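Putative short-chain oxidoreductase (Thermus thermophilus, PDB 2YUT) binds NADP in a Rossmann-fold domain and probably catalyses an NADP-dependent oxidation or reduction, as a member of the short-chain dehydrogenase/reductase family. Local coordinates at the interface of chains A and B. Residues are numbered along the deposited sequence; one frame, centred on the assembly and turned at random. Chains: chain A/B, Putative short-chain oxidoreductase.

Contact 1: the interface of chains A and B. Residues chain A 105, 144, 148, 151-152; chain B 80, 82-83.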
# COMPACT_ATOMS: atom_id res chain seq x y z
N LEU A 105 -3.75 -2.09 -15.26
CA LEU A 105 -2.44 -2.50 -15.74
C LEU A 105 -2.37 -3.97 -16.15
O LEU A 105 -1.63 -4.33 -17.06
CB LEU A 105 -1.38 -2.22 -14.66
CG LEU A 105 0.07 -2.46 -15.05
CD1 LEU A 105 0.41 -1.63 -16.30
CD2 LEU A 105 0.99 -2.09 -13.90
N TYR A 144 4.16 -0.93 -6.00
CA TYR A 144 3.64 -1.86 -7.00
C TYR A 144 4.24 -1.59 -8.38
O TYR A 144 4.70 -2.50 -9.07
CB TYR A 144 2.12 -1.73 -7.09
CG TYR A 144 1.45 -2.83 -7.87
CD1 TYR A 144 1.33 -4.12 -7.34
CD2 TYR A 144 0.90 -2.58 -9.13
CE1 TYR A 144 0.69 -5.13 -8.04
CE2 TYR A 144 0.26 -3.59 -9.84
CZ TYR A 144 0.15 -4.86 -9.29
OH TYR A 144 -0.48 -5.86 -9.98
N ALA A 148 6.76 -3.69 -10.90
CA ALA A 148 6.25 -4.04 -12.22
C ALA A 148 7.05 -3.42 -13.35
O ALA A 148 6.91 -3.81 -14.51
CB ALA A 148 4.78 -3.61 -12.33
N GLU A 151 8.98 -5.77 -15.66
CA GLU A 151 8.05 -6.68 -16.32
C GLU A 151 7.48 -6.00 -17.57
O GLU A 151 7.44 -6.59 -18.65
CB GLU A 151 6.89 -7.05 -15.39
CG GLU A 151 7.26 -7.97 -14.25
CD GLU A 151 6.06 -8.34 -13.39
OE1 GLU A 151 5.04 -8.79 -13.96
OE2 GLU A 151 6.14 -8.17 -12.16
N LEU A 152 7.03 -4.76 -17.40
CA LEU A 152 6.44 -4.01 -18.50
C LEU A 152 7.45 -3.60 -19.56
O LEU A 152 7.15 -3.62 -20.76
CB LEU A 152 5.73 -2.76 -17.95
CG LEU A 152 4.31 -2.99 -17.40
CD1 LEU A 152 3.36 -3.27 -18.57
CD2 LEU A 152 4.30 -4.15 -16.41
N ALA B 80 3.92 -13.46 -8.36
CA ALA B 80 3.07 -13.37 -9.54
C ALA B 80 3.38 -12.12 -10.35
O ALA B 80 3.83 -11.12 -9.81
CB ALA B 80 1.61 -13.37 -9.14
N VAL B 82 2.29 -8.91 -12.80
CA VAL B 82 1.16 -8.00 -12.75
C VAL B 82 0.37 -8.06 -14.05
O VAL B 82 -0.72 -7.50 -14.15
CB VAL B 82 1.62 -6.55 -12.53
CG1 VAL B 82 2.44 -6.45 -11.26
CG2 VAL B 82 2.43 -6.07 -13.73
N ARG B 83 0.93 -8.75 -15.03
CA ARG B 83 0.29 -8.86 -16.34
C ARG B 83 -0.56 -10.10 -16.53
O ARG B 83 -1.32 -10.18 -17.50
CB ARG B 83 1.37 -8.78 -17.43
CG ARG B 83 2.07 -7.43 -17.46
CD ARG B 83 1.13 -6.35 -17.97
NE ARG B 83 1.02 -6.37 -19.42
CZ ARG B 83 -0.01 -5.88 -20.11
NH1 ARG B 83 -1.03 -5.32 -19.47
NH2 ARG B 83 -0.00 -5.93 -21.43
O HOH W 1 4.97 -8.72 -9.64
O HOH W 2 -1.48 -5.40 -12.32
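B:Val82 packs from a loop of chain B against A:Tyr144, A:Ala148, A:Glu151 and A:Leu152, its two methyl branches spread over different neighbours. CG1 lies above the ring plane of A:Tyr144 at the phenol end, 3.4 Å from CZ, while the two side chains run past each other in opposite directions. CG2 points to the small methyl of A:Ala148, 3.7 Å from its CB, and to CD2 of A:Leu152, which crosses it at about a right angle. A branched, compact valine suits this place because it fills both directions without a long flexible chain.

Polar groups hold the loop backbone. The B:Val82 amide N donates to the carboxylate OE1 of A:Glu151 at 3.0 Å, and the oxygen accepts through its syn lone pair; OE2 is linked through water 1 to B:Ala80 O. Water 2, in the plane of the tyrosine ring, bridges A:Tyr144 OH and B:Val82 O. Next along, B:Arg83 NH1 donates to A:Leu105 O at 2.7 Å, the acceptor lying near the guanidinium plane. Bends at chi2 (-70°) and chi3 (-80°) fold the arginine back toward that carbonyl, with its CD packed on A:Leu152 CD1. Its positive charge may also offset the partial negative charge at the C-terminal end of helix 89-107, where A:Leu105 lies.

In the fold, the loop joins strand 69-72 to helix 89-107 of chain B and docks on the C-terminal parts of helices 89-107 and 132-153 of chain A.

Contact 2: the interface of chains A and B. Residues chain A 90, 132-133, 135-136; chain B 98, 140, 143-144.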
# COMPACT_ATOMS: atom_id res chain seq x y z
N VAL A 90 -9.39 2.95 4.94
CA VAL A 90 -8.20 2.28 4.41
C VAL A 90 -8.55 1.41 3.21
O VAL A 90 -7.87 1.47 2.18
CB VAL A 90 -7.52 1.41 5.50
CG1 VAL A 90 -6.33 0.67 4.89
CG2 VAL A 90 -7.04 2.29 6.64
N ALA A 132 -3.17 8.86 6.92
CA ALA A 132 -2.56 7.53 6.90
C ALA A 132 -3.12 6.64 5.79
O ALA A 132 -2.37 6.04 5.03
CB ALA A 132 -2.75 6.85 8.25
N ALA A 133 -4.45 6.58 5.70
CA ALA A 133 -5.09 5.76 4.67
C ALA A 133 -4.63 6.18 3.27
O ALA A 133 -4.18 5.34 2.48
CB ALA A 133 -6.60 5.86 4.80
N ALA A 135 -2.01 8.00 2.43
CA ALA A 135 -0.57 7.78 2.32
C ALA A 135 -0.27 6.32 2.01
O ALA A 135 0.57 6.02 1.17
CB ALA A 135 0.11 8.19 3.63
N ALA A 136 -0.96 5.41 2.70
CA ALA A 136 -0.77 3.98 2.51
C ALA A 136 -1.10 3.58 1.07
O ALA A 136 -0.35 2.84 0.44
CB ALA A 136 -1.66 3.20 3.48
N LEU B 98 -1.46 -5.15 5.62
CA LEU B 98 -1.98 -3.84 6.02
C LEU B 98 -3.24 -3.81 6.86
O LEU B 98 -3.28 -3.14 7.90
CB LEU B 98 -2.19 -2.97 4.77
CG LEU B 98 -2.75 -1.56 4.98
CD1 LEU B 98 -1.75 -0.73 5.77
CD2 LEU B 98 -3.05 -0.90 3.64
N ALA B 140 2.65 0.07 1.53
CA ALA B 140 1.48 0.66 2.17
C ALA B 140 1.62 0.66 3.69
O ALA B 140 1.31 1.66 4.35
CB ALA B 140 0.23 -0.11 1.77
N ALA B 143 4.07 3.34 4.88
CA ALA B 143 3.52 4.68 4.70
C ALA B 143 2.46 4.93 5.76
O ALA B 143 2.38 6.01 6.34
CB ALA B 143 2.91 4.83 3.29
N TYR B 144 1.63 3.92 6.01
CA TYR B 144 0.57 4.03 7.00
C TYR B 144 1.15 4.37 8.38
O TYR B 144 0.66 5.27 9.08
CB TYR B 144 -0.20 2.72 7.09
CG TYR B 144 -1.49 2.81 7.87
CD1 TYR B 144 -2.60 3.46 7.34
CD2 TYR B 144 -1.61 2.22 9.13
CE1 TYR B 144 -3.80 3.53 8.03
CE2 TYR B 144 -2.80 2.28 9.84
CZ TYR B 144 -3.89 2.93 9.28
OH TYR B 144 -5.08 2.99 9.97
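The methyl of A:Ala132 stands over one face of the B:Tyr144 ring, near CD1 and CE1 and 3.5 Å from the latter, while A:Val90 meets the ring's rim from the other side of the plane. There CG2 of A:Val90 lies 3.7 Å from CE1 and also close to the phenol OH, the two side chains crossing at about a right angle. With CG anti to the backbone N (chi1 -168°), the ring leans away from its own helix toward chain A. An alanine in place of B:Tyr144 would probably open a gap beside A:Ala132 and A:Val90 CG2, which would lose the ring they pack on.

Beside the ring, A:Val90 CG1 and B:Leu98 CD2 meet tip to tip at 3.8 Å, two aliphatic ends that pack well against each other. Where the helices pass close, alanines are small enough to let the backbones approach: A:Ala136 CA and B:Ala140 CA are 4.0 Å apart. B:Ala140 CB rests on A:Ala136 O, and B:Ala143 CB on A:Ala135 O, so methyls pack directly against backbone.

Helices 132-153 of the two chains run antiparallel here, flanked by helices 89-107, as in the four-helix interface typical of short-chain dehydrogenases. Helix 132-153 also carries the lysine of the family's YxxxK motif, Lys138.

Contact 3: the interface of chains A and B. Residues chain A 147, 150-151, 154; chain B 128-130.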
# COMPACT_ATOMS: atom_id res chain seq x y z
N ALA A 147 8.04 -2.34 -8.84
CA ALA A 147 8.24 -3.78 -8.99
C ALA A 147 7.85 -4.24 -10.39
O ALA A 147 8.53 -5.08 -10.98
CB ALA A 147 7.42 -4.53 -7.94
N LYS A 150 10.23 -3.54 -14.58
CA LYS A 150 10.97 -4.39 -15.51
C LYS A 150 10.09 -5.37 -16.27
O LYS A 150 10.40 -5.75 -17.40
CB LYS A 150 12.07 -5.17 -14.76
CG LYS A 150 13.14 -4.27 -14.16
CD LYS A 150 14.18 -5.06 -13.39
CE LYS A 150 14.98 -5.98 -14.29
NZ LYS A 150 16.09 -6.63 -13.55
N GLU A 151 8.98 -5.77 -15.66
CA GLU A 151 8.05 -6.68 -16.32
C GLU A 151 7.48 -6.00 -17.57
O GLU A 151 7.44 -6.59 -18.65
CB GLU A 151 6.89 -7.05 -15.39
CG GLU A 151 7.26 -7.97 -14.25
CD GLU A 151 6.06 -8.34 -13.39
OE1 GLU A 151 5.04 -8.79 -13.96
OE2 GLU A 151 6.14 -8.17 -12.16
N ARG A 154 9.80 -5.23 -20.58
CA ARG A 154 10.02 -6.41 -21.40
C ARG A 154 9.03 -6.44 -22.55
O ARG A 154 9.29 -7.03 -23.60
CB ARG A 154 9.87 -7.68 -20.56
CG ARG A 154 10.89 -7.81 -19.43
CD ARG A 154 10.46 -8.88 -18.44
NE ARG A 154 11.36 -8.98 -17.30
CZ ARG A 154 11.11 -9.70 -16.21
NH1 ARG A 154 9.98 -10.39 -16.11
NH2 ARG A 154 11.99 -9.74 -15.22
N VAL B 128 10.73 -5.88 -7.00
CA VAL B 128 11.30 -6.57 -8.15
C VAL B 128 10.24 -7.45 -8.80
O VAL B 128 9.21 -7.76 -8.19
CB VAL B 128 12.49 -7.47 -7.71
CG1 VAL B 128 13.48 -6.67 -6.89
CG2 VAL B 128 11.97 -8.66 -6.90
N PRO B 129 10.48 -7.86 -10.06
CA PRO B 129 9.54 -8.71 -10.80
C PRO B 129 9.08 -9.92 -10.01
O PRO B 129 9.89 -10.64 -9.42
CB PRO B 129 10.34 -9.10 -12.04
CG PRO B 129 11.19 -7.88 -12.27
CD PRO B 129 11.66 -7.54 -10.88
N GLY B 130 7.77 -10.15 -9.99
CA GLY B 130 7.22 -11.28 -9.27
C GLY B 130 6.69 -10.96 -7.89
O GLY B 130 5.83 -11.67 -7.38
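The C-terminal part of helix 132-153 of chain A, with A:Arg154 just after it, meets the loop of chain B between helices 123-126 and 132-153, where B:Pro129 presses on A:Ala147, A:Lys150 and A:Glu151. In this short-chain dehydrogenase/reductase (SDR) fold, the loop leads directly into the helix bearing the YxxxK catalytic motif.

In this patch B:Pro129 supplies most of the surface that chain B buries. Its CG touches the backbone-proximal CB of A:Lys150 at 3.8 Å, so the lysine contributes its aliphatic root here, not its amine. On the neighbouring flank, B:Pro129 CB lies 4.0 Å from CG of A:Glu151, the two side chains sliding past each other in opposite directions. The rigid ring offers an apolar surface without a flexible side chain to immobilise. A:Ala147 is small enough for the loop to come close: its CB lies 3.7 Å from both N and O of B:Val128.

The extended end of A:Glu151 brings OE2 to the amide of B:Gly130, forming a weak hydrogen bond of 3.4 Å from N. B:Gly130 has a positive phi of 98°, a backbone shape that glycine adopts readily and that turns the chain after the proline. The side chain of A:Arg154 runs at a slant to B:Pro129 and brings NH2 near its ring carbons, but it is poorly ordered and its contribution is doubtful.

Contacts 1 and 3 are neighbours, with C-alpha centres about 6 Å apart, and share A:Glu151, whose carboxylate faces two loops of chain B, bonding firmly to one and weakly to the other. The C-alpha centre of contact 2 lies about 21 Å from that of contact 1 and 23 Å from that of contact 3, nearer the middle of the interface. Helix 132-153 runs through all three; its Tyr144 serves contact 1 from chain A and contact 2 from chain B. Because the interface is two-fold symmetric, the loop contacts recur at its other end. The pattern suggests an SDR-type dimer with a helical centre, whose pairing may steady loops near the active sites.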